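Local coordinates for uncharacterized protein (Bacillus cereus, PDB 5F2H) that is of unknown function but belongs to the alpha/beta hydrolase superfamily, which suggests that it may act as a hydrolase, at residues Glu185-Tyr190 with His220-Val225; Leu132-His137 with Thr159-Gln164. All coordinates share one frame; numbering follows the deposited sequence.

Contact 1 (Glu185-Tyr190 with His220-Val225)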
ATOM      1  N   GLU B 185      15.031 -24.329  -1.260  1.00 66.17           N
ATOM      2  CA  GLU B 185      15.413 -23.086  -0.582  1.00 64.01           C
ATOM      3  C   GLU B 185      14.411 -22.007  -0.905  1.00 60.29           C
ATOM      4  O   GLU B 185      13.848 -21.406  -0.003  1.00 61.00           O
ATOM      5  CB  GLU B 185      16.812 -22.636  -0.993  1.00 62.12           C
ATOM      6  CG  GLU B 185      17.892 -23.622  -0.583  1.00 64.53           C
ATOM      7  CD  GLU B 185      19.275 -23.223  -1.047  1.00 66.40           C
ATOM      8  OE1 GLU B 185      19.494 -22.006  -1.343  1.00 69.34           O
ATOM      9  OE2 GLU B 185      20.147 -24.131  -1.079  1.00 64.30           O
ATOM     10  N   LEU B 186      14.134 -21.811  -2.188  1.00 58.91           N
ATOM     11  CA  LEU B 186      13.174 -20.810  -2.604  1.00 59.81           C
ATOM     12  C   LEU B 186      11.861 -20.961  -1.861  1.00 63.12           C
ATOM     13  O   LEU B 186      11.212 -19.975  -1.536  1.00 65.94           O
ATOM     14  CB  LEU B 186      12.946 -20.823  -4.118  1.00 58.31           C
ATOM     15  CG  LEU B 186      11.992 -19.704  -4.589  1.00 60.53           C
ATOM     16  CD1 LEU B 186      12.365 -18.335  -4.011  1.00 59.78           C
ATOM     17  CD2 LEU B 186      11.877 -19.600  -6.107  1.00 58.36           C
ATOM     18  N   LYS B 187      11.477 -22.191  -1.562  1.00 69.72           N
ATOM     19  CA  LYS B 187      10.235 -22.453  -0.841  1.00 72.97           C
ATOM     20  C   LYS B 187      10.416 -22.069   0.614  1.00 72.45           C
ATOM     21  O   LYS B 187       9.570 -21.399   1.191  1.00 70.32           O
ATOM     22  CB  LYS B 187       9.877 -23.927  -0.964  1.00 78.27           C
ATOM     23  CG  LYS B 187       8.561 -24.313  -0.334  1.00 83.91           C
ATOM     24  CD  LYS B 187       8.349 -25.790  -0.593  1.00 85.85           C
ATOM     25  CE  LYS B 187       6.903 -26.190  -0.401  1.00 90.93           C
ATOM     26  NZ  LYS B 187       6.707 -27.640  -0.677  1.00 96.91           N
ATOM     27  N   GLU B 188      11.542 -22.478   1.185  1.00 76.60           N
ATOM     28  CA  GLU B 188      11.861 -22.188   2.583  1.00 83.60           C
ATOM     29  C   GLU B 188      11.789 -20.694   2.824  1.00 79.74           C
ATOM     30  O   GLU B 188      11.139 -20.259   3.766  1.00 83.25           O
ATOM     31  CB  GLU B 188      13.257 -22.696   2.966  1.00 91.13           C
ATOM     32  CG  GLU B 188      13.497 -24.200   2.818  1.00100.89           C
ATOM     33  CD  GLU B 188      12.621 -25.059   3.726  1.00116.44           C
ATOM     34  OE1 GLU B 188      11.790 -24.496   4.471  1.00126.57           O
ATOM     35  OE2 GLU B 188      12.782 -26.307   3.721  1.00119.12           O
ATOM     36  N   HIS B 189      12.454 -19.907   1.980  1.00 72.56           N
ATOM     37  CA  HIS B 189      12.413 -18.466   2.141  1.00 70.48           C
ATOM     38  C   HIS B 189      10.996 -17.940   2.033  1.00 72.47           C
ATOM     39  O   HIS B 189      10.556 -17.136   2.855  1.00 74.71           O
ATOM     40  CB  HIS B 189      13.283 -17.727   1.129  1.00 67.83           C
ATOM     41  CG  HIS B 189      14.745 -17.968   1.296  1.00 67.52           C
ATOM     42  ND1 HIS B 189      15.514 -18.586   0.334  1.00 68.29           N
ATOM     43  CD2 HIS B 189      15.570 -17.731   2.340  1.00 69.24           C
ATOM     44  CE1 HIS B 189      16.757 -18.684   0.761  1.00 68.87           C
ATOM     45  NE2 HIS B 189      16.816 -18.182   1.981  1.00 71.62           N
ATOM     46  N   TYR B 190      10.297 -18.376   0.992  1.00 73.62           N
ATOM     47  CA  TYR B 190       8.908 -17.959   0.759  1.00 76.08           C
ATOM     48  C   TYR B 190       7.973 -18.350   1.903  1.00 77.89           C
ATOM     49  O   TYR B 190       7.185 -17.529   2.359  1.00 80.24           O
ATOM     50  CB  TYR B 190       8.391 -18.515  -0.568  1.00 74.50           C
ATOM     51  CG  TYR B 190       6.912 -18.282  -0.817  1.00 75.83           C
ATOM     52  CD1 TYR B 190       6.447 -17.095  -1.388  1.00 77.13           C
ATOM     53  CD2 TYR B 190       5.989 -19.268  -0.527  1.00 78.19           C
ATOM     54  CE1 TYR B 190       5.091 -16.897  -1.647  1.00 78.85           C
ATOM     55  CE2 TYR B 190       4.638 -19.078  -0.768  1.00 80.65           C
ATOM     56  CZ  TYR B 190       4.186 -17.899  -1.330  1.00 80.14           C
ATOM     57  OH  TYR B 190       2.832 -17.732  -1.563  1.00 79.90           O
ATOM     58  N   HIS B 220       5.876 -26.301  -9.744  1.00 78.00           N
ATOM     59  CA  HIS B 220       5.651 -27.346  -8.749  1.00 81.06           C
ATOM     60  C   HIS B 220       4.781 -26.785  -7.632  1.00 82.08           C
ATOM     61  O   HIS B 220       4.671 -27.376  -6.554  1.00 81.07           O
ATOM     62  CB  HIS B 220       6.956 -27.891  -8.204  1.00 81.65           C
ATOM     63  CG  HIS B 220       7.674 -28.762  -9.167  1.00 85.66           C
ATOM     64  ND1 HIS B 220       7.601 -30.138  -9.106  1.00 94.54           N
ATOM     65  CD2 HIS B 220       8.416 -28.470 -10.257  1.00 85.15           C
ATOM     66  CE1 HIS B 220       8.304 -30.656 -10.097  1.00 97.32           C
ATOM     67  NE2 HIS B 220       8.813 -29.664 -10.806  1.00 94.53           N
ATOM     68  N   LYS B 221       4.117 -25.668  -7.936  1.00 82.60           N
ATOM     69  CA  LYS B 221       3.232 -24.969  -7.014  1.00 86.94           C
ATOM     70  C   LYS B 221       3.842 -24.816  -5.622  1.00 88.30           C
ATOM     71  O   LYS B 221       3.147 -24.865  -4.613  1.00 92.68           O
ATOM     72  CB  LYS B 221       1.839 -25.627  -6.964  1.00 94.20           C
ATOM     73  CG  LYS B 221       1.127 -25.644  -8.321  1.00 95.83           C
ATOM     74  CD  LYS B 221      -0.373 -25.959  -8.292  1.00103.92           C
ATOM     75  CE  LYS B 221      -0.739 -27.307  -7.682  1.00110.15           C
ATOM     76  NZ  LYS B 221      -0.269 -28.463  -8.488  1.00113.56           N
ATOM     77  N   ASP B 222       5.157 -24.634  -5.575  1.00 87.36           N
ATOM     78  CA  ASP B 222       5.854 -24.468  -4.311  1.00 86.35           C
ATOM     79  C   ASP B 222       5.814 -23.027  -3.881  1.00 85.76           C
ATOM     80  O   ASP B 222       6.276 -22.691  -2.791  1.00 82.74           O
ATOM     81  CB  ASP B 222       7.295 -24.976  -4.406  1.00 85.99           C
ATOM     82  CG  ASP B 222       7.384 -26.494  -4.398  1.00 92.25           C
ATOM     83  OD1 ASP B 222       6.403 -27.157  -3.983  1.00 97.13           O
ATOM     84  OD2 ASP B 222       8.463 -27.027  -4.722  1.00 93.21           O
ATOM     85  N   ILE B 223       5.237 -22.185  -4.736  1.00 86.61           N
ATOM     86  CA  ILE B 223       5.127 -20.772  -4.479  1.00 88.63           C
ATOM     87  C   ILE B 223       4.002 -20.151  -5.279  1.00 85.74           C
ATOM     88  O   ILE B 223       3.930 -20.347  -6.476  1.00 88.12           O
ATOM     89  CB  ILE B 223       6.425 -20.060  -4.868  1.00 90.96           C
ATOM     90  CG1 ILE B 223       7.501 -20.398  -3.860  1.00 95.46           C
ATOM     91  CG2 ILE B 223       6.241 -18.551  -4.853  1.00 92.32           C
ATOM     92  CD1 ILE B 223       8.774 -19.628  -4.093  1.00100.61           C
ATOM     93  N   ASP B 224       3.147 -19.386  -4.615  1.00 85.37           N
ATOM     94  CA  ASP B 224       2.037 -18.734  -5.271  1.00 90.06           C
ATOM     95  C   ASP B 224       2.504 -17.352  -5.734  1.00 88.82           C
ATOM     96  O   ASP B 224       2.904 -16.516  -4.917  1.00 92.97           O
ATOM     97  CB  ASP B 224       0.881 -18.638  -4.277  1.00100.39           C
ATOM     98  CG  ASP B 224      -0.440 -18.281  -4.936  1.00110.14           C
ATOM     99  OD1 ASP B 224      -0.512 -18.272  -6.185  1.00114.83           O
ATOM    100  OD2 ASP B 224      -1.426 -18.061  -4.199  1.00115.80           O
ATOM    101  N   VAL B 225       2.435 -17.121  -7.043  1.00 84.43           N
ATOM    102  CA  VAL B 225       2.866 -15.878  -7.663  1.00 78.71           C
ATOM    103  C   VAL B 225       1.837 -15.290  -8.605  1.00 79.62           C
ATOM    104  O   VAL B 225       1.149 -16.003  -9.303  1.00 86.78           O
ATOM    105  CB  VAL B 225       4.153 -16.158  -8.455  1.00 76.95           C
ATOM    106  CG1 VAL B 225       4.456 -15.102  -9.476  1.00 73.69           C
ATOM    107  CG2 VAL B 225       5.324 -16.348  -7.517  1.00 78.44           C
TER

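Contact 2 (Leu132-His137 with Thr159-Gln164)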
ATOM      1  N   LEU B 132       5.289  -8.409  -2.184  1.00 83.38           N
ATOM      2  CA  LEU B 132       6.603  -9.050  -2.201  1.00 76.37           C
ATOM      3  C   LEU B 132       7.116  -9.268  -3.589  1.00 71.78           C
ATOM      4  O   LEU B 132       6.355  -9.538  -4.495  1.00 76.20           O
ATOM      5  CB  LEU B 132       6.556 -10.409  -1.494  1.00 74.05           C
ATOM      6  CG  LEU B 132       7.851 -11.236  -1.512  1.00 71.09           C
ATOM      7  CD1 LEU B 132       9.038 -10.494  -0.917  1.00 72.87           C
ATOM      8  CD2 LEU B 132       7.652 -12.529  -0.748  1.00 70.49           C
ATOM      9  N   PHE B 133       8.423  -9.121  -3.753  1.00 67.03           N
ATOM     10  CA  PHE B 133       9.061  -9.331  -5.033  1.00 59.83           C
ATOM     11  C   PHE B 133      10.328 -10.131  -4.753  1.00 59.13           C
ATOM     12  O   PHE B 133      11.157  -9.725  -3.945  1.00 55.08           O
ATOM     13  CB  PHE B 133       9.444  -8.025  -5.687  1.00 57.45           C
ATOM     14  CG  PHE B 133       9.924  -8.185  -7.090  1.00 52.72           C
ATOM     15  CD1 PHE B 133      11.115  -8.829  -7.357  1.00 51.70           C
ATOM     16  CD2 PHE B 133       9.224  -7.631  -8.133  1.00 51.91           C
ATOM     17  CE1 PHE B 133      11.584  -8.941  -8.653  1.00 50.24           C
ATOM     18  CE2 PHE B 133       9.670  -7.749  -9.431  1.00 50.69           C
ATOM     19  CZ  PHE B 133      10.857  -8.389  -9.696  1.00 49.68           C
ATOM     20  N   ILE B 134      10.492 -11.264  -5.425  1.00 59.07           N
ATOM     21  CA  ILE B 134      11.672 -12.050  -5.187  1.00 56.27           C
ATOM     22  C   ILE B 134      12.491 -12.103  -6.452  1.00 56.64           C
ATOM     23  O   ILE B 134      11.989 -12.503  -7.486  1.00 56.71           O
ATOM     24  CB  ILE B 134      11.316 -13.465  -4.787  1.00 54.32           C
ATOM     25  CG1 ILE B 134      10.238 -13.447  -3.722  1.00 57.25           C
ATOM     26  CG2 ILE B 134      12.556 -14.182  -4.312  1.00 53.06           C
ATOM     27  CD1 ILE B 134       9.840 -14.837  -3.251  1.00 61.22           C
ATOM     28  N   ALA B 135      13.740 -11.672  -6.377  1.00 56.43           N
ATOM     29  CA  ALA B 135      14.607 -11.690  -7.533  1.00 55.70           C
ATOM     30  C   ALA B 135      15.656 -12.759  -7.340  1.00 56.90           C
ATOM     31  O   ALA B 135      16.205 -12.879  -6.235  1.00 57.79           O
ATOM     32  CB  ALA B 135      15.268 -10.344  -7.734  1.00 54.92           C
HETATM   33  N   MSE B 136      15.958 -13.497  -8.416  1.00 53.04           N
HETATM   34  CA  MSE B 136      16.952 -14.570  -8.372  1.00 54.54           C
HETATM   35  C   MSE B 136      18.184 -14.310  -9.191  1.00 52.45           C
HETATM   36  O   MSE B 136      18.147 -14.278 -10.419  1.00 54.33           O
HETATM   37  CB  MSE B 136      16.371 -15.876  -8.932  1.00 57.98           C
HETATM   38  CG  MSE B 136      15.044 -16.275  -8.308  1.00 59.16           C
HETATM   39 SE   MSE B 136      15.449 -16.959  -6.501  0.88 62.39          SE
HETATM   40  CE  MSE B 136      14.285 -15.607  -5.746  1.00 61.08           C
ATOM     41  N   HIS B 137      19.313 -14.205  -8.514  1.00 52.56           N
ATOM     42  CA  HIS B 137      20.577 -13.986  -9.180  1.00 52.11           C
ATOM     43  C   HIS B 137      20.942 -15.093 -10.156  1.00 52.07           C
ATOM     44  O   HIS B 137      20.391 -16.186 -10.090  1.00 60.85           O
ATOM     45  CB  HIS B 137      21.689 -13.874  -8.140  1.00 53.12           C
ATOM     46  CG  HIS B 137      21.975 -15.145  -7.394  1.00 54.61           C
ATOM     47  ND1 HIS B 137      22.925 -16.057  -7.808  1.00 53.45           N
ATOM     48  CD2 HIS B 137      21.480 -15.625  -6.229  1.00 53.95           C
ATOM     49  CE1 HIS B 137      23.006 -17.038  -6.930  1.00 52.12           C
ATOM     50  NE2 HIS B 137      22.129 -16.807  -5.970  1.00 51.60           N
ATOM     51  N   THR B 159       8.342  -5.057  -1.301  1.00 72.44           N
ATOM     52  CA  THR B 159       9.415  -5.473  -0.399  1.00 70.11           C
ATOM     53  C   THR B 159      10.263  -6.384  -1.268  1.00 68.07           C
ATOM     54  O   THR B 159       9.736  -7.294  -1.907  1.00 75.06           O
ATOM     55  CB  THR B 159       8.858  -6.254   0.800  1.00 70.26           C
ATOM     56  OG1 THR B 159       8.019  -5.387   1.575  1.00 70.46           O
ATOM     57  CG2 THR B 159       9.986  -6.803   1.670  1.00 69.87           C
ATOM     58  N   LEU B 160      11.562  -6.166  -1.306  1.00 66.94           N
ATOM     59  CA  LEU B 160      12.441  -6.969  -2.161  1.00 64.27           C
ATOM     60  C   LEU B 160      13.221  -8.011  -1.408  1.00 63.85           C
ATOM     61  O   LEU B 160      14.006  -7.695  -0.527  1.00 68.07           O
ATOM     62  CB  LEU B 160      13.409  -6.045  -2.909  1.00 64.73           C
ATOM     63  CG  LEU B 160      14.505  -6.608  -3.810  1.00 63.54           C
ATOM     64  CD1 LEU B 160      13.964  -7.522  -4.888  1.00 61.47           C
ATOM     65  CD2 LEU B 160      15.305  -5.459  -4.422  1.00 64.70           C
ATOM     66  N   ALA B 161      13.027  -9.258  -1.800  1.00 63.59           N
ATOM     67  CA  ALA B 161      13.714 -10.362  -1.189  1.00 63.32           C
ATOM     68  C   ALA B 161      14.726 -10.845  -2.203  1.00 62.20           C
ATOM     69  O   ALA B 161      14.381 -11.076  -3.357  1.00 62.33           O
ATOM     70  CB  ALA B 161      12.738 -11.467  -0.882  1.00 64.68           C
ATOM     71  N   LEU B 162      15.983 -10.940  -1.797  1.00 61.80           N
ATOM     72  CA  LEU B 162      17.028 -11.419  -2.686  1.00 61.06           C
ATOM     73  C   LEU B 162      17.626 -12.668  -2.054  1.00 60.35           C
ATOM     74  O   LEU B 162      18.387 -12.568  -1.101  1.00 62.88           O
ATOM     75  CB  LEU B 162      18.105 -10.359  -2.916  1.00 61.07           C
ATOM     76  CG  LEU B 162      17.670  -9.046  -3.583  1.00 62.97           C
ATOM     77  CD1 LEU B 162      18.837  -8.073  -3.708  1.00 64.79           C
ATOM     78  CD2 LEU B 162      17.061  -9.291  -4.945  1.00 59.30           C
ATOM     79  N   PRO B 163      17.263 -13.855  -2.567  1.00 56.82           N
ATOM     80  CA  PRO B 163      17.798 -15.098  -2.017  1.00 55.85           C
ATOM     81  C   PRO B 163      19.148 -15.431  -2.609  1.00 54.28           C
ATOM     82  O   PRO B 163      19.429 -15.044  -3.726  1.00 54.38           O
ATOM     83  CB  PRO B 163      16.768 -16.151  -2.446  1.00 53.70           C
ATOM     84  CG  PRO B 163      15.555 -15.381  -2.862  1.00 53.32           C
ATOM     85  CD  PRO B 163      16.121 -14.123  -3.448  1.00 56.11           C
ATOM     86  N   GLN B 164      19.982 -16.111  -1.844  1.00 55.71           N
ATOM     87  CA  GLN B 164      21.294 -16.499  -2.308  1.00 57.16           C
ATOM     88  C   GLN B 164      21.391 -18.026  -2.181  1.00 60.87           C
ATOM     89  O   GLN B 164      21.064 -18.604  -1.123  1.00 61.91           O
ATOM     90  CB  GLN B 164      22.379 -15.836  -1.478  1.00 56.29           C
ATOM     91  CG  GLN B 164      23.764 -15.929  -2.084  1.00 55.93           C
ATOM     92  CD  GLN B 164      24.800 -15.224  -1.218  1.00 59.04           C
ATOM     93  OE1 GLN B 164      25.337 -14.183  -1.592  1.00 56.98           O
ATOM     94  NE2 GLN B 164      24.975 -15.711  -0.010  1.00 60.95           N
TER
HETATM   95  O   HOH W   1      18.972 -13.275  -5.606  1.00 48.08           O

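Contact 1 (Glu185-Tyr190 with His220-Val225)
Residues 185-190 of helix 179-195 pack beside the irregular segment 220-225, their backbones coming closest at Lys187 and Asp222, with CA atoms 5.9 Å apart. Ile223 enters between Leu186 and Tyr190. With CG1 anti to the carbonyl carbon (chi1 -72°) and CG2 anti to the backbone N, the two branches meet different partners. CG2 lies over one face of the Tyr190 ring in a CH-pi contact, 3.9 Å from the ring centroid and 16° off the normal. The longer branch instead runs to the helix: Ile223 CD1 meets Leu186 CG at 3.3 Å, crossing that leucine at about a right angle, and Tyr190 CB at 3.7 Å. The segment begins in the Schellman motif that ends helix 209-219, with Lys221 at positive phi as the C-prime residue, and leads on to strand 227-231. Tyr190, with CG anti to the backbone N (chi1 173°), extends past Ile223 until its OH accepts a weak hydrogen bond from Asp224 N at 3.5 Å. Farther out, the extended chain of Lys187 crosses Asp222 obliquely to make a weak salt bridge, NZ to OD1 of Asp222 at 3.4 Å; Asp222 OD2 has a second, long ion pair with Lys183.

Contact 2 (Leu132-His137 with Thr159-Gln164)
Strands 132-136 and 159-164 run parallel, 27° apart in direction, and are laced by three backbone bonds. Thr159 O accepts from Phe133 N at 2.9 Å, Phe133 O from Ala161 N in a nearly straight bond, and Ala161 O from Ala135 N at 3.1 Å. On one face of the sheet, Leu132 has CG anti to the backbone N (chi1 176°), which brings CD1 across to Ala161 CB at 3.8 Å. Ile134 adds its CG2 branch, also anti to its backbone N, and this methyl meets Pro163 CG at 3.5 Å, the two side chains crossing at about a right angle. On the other face Phe133 and Leu160 point the same way, side by side, their CD1 atoms 4.0 Å apart. The strands belong to a beta-alpha-beta crossover of the alpha/beta hydrolase fold. Its connecting helix 143-150 touches Ala135 and Leu162, whereas helix 179-195 packs on Leu132, Met136 and Pro163. Ala135 CB and Leu162 CD2 also meet, at 3.5 Å. Pro163 has no N-H to continue the ladder, and a water bridges the widening gap, donating to Ala135 O and Pro163 O and accepting from His137 N. His137 takes the crowded rotamer, CG between the backbone N and the carbonyl carbon (chi1 67°), turning its ring back toward strand 159-164. Pro163 O lies at the ring edge in plane, 3.3 Å from His137 CD2, while His137 NE2 makes a weak hydrogen bond with Ser165 N.

From the N terminus, contact 2 comes first: strand 131-136 leads through helix 143-150 to strand 158-164, and the pairing of the strands closes that loop. Helix 179-195 follows, and after strand 202-207 and helix 209-219 the chain returns to it, closing the loop of contact 1. The two are therefore in series, neither nested nor crossed. The centres of contact 1 and contact 2 lie about 12 Å apart. Helix 179-195 joins them: Leu186 packs against Met136 and Ile134, and His189 against Pro163. Both also reach the second subunit, where strand 158-164 pairs antiparallel with a strand of that chain and His189 packs on Val121 of that chain.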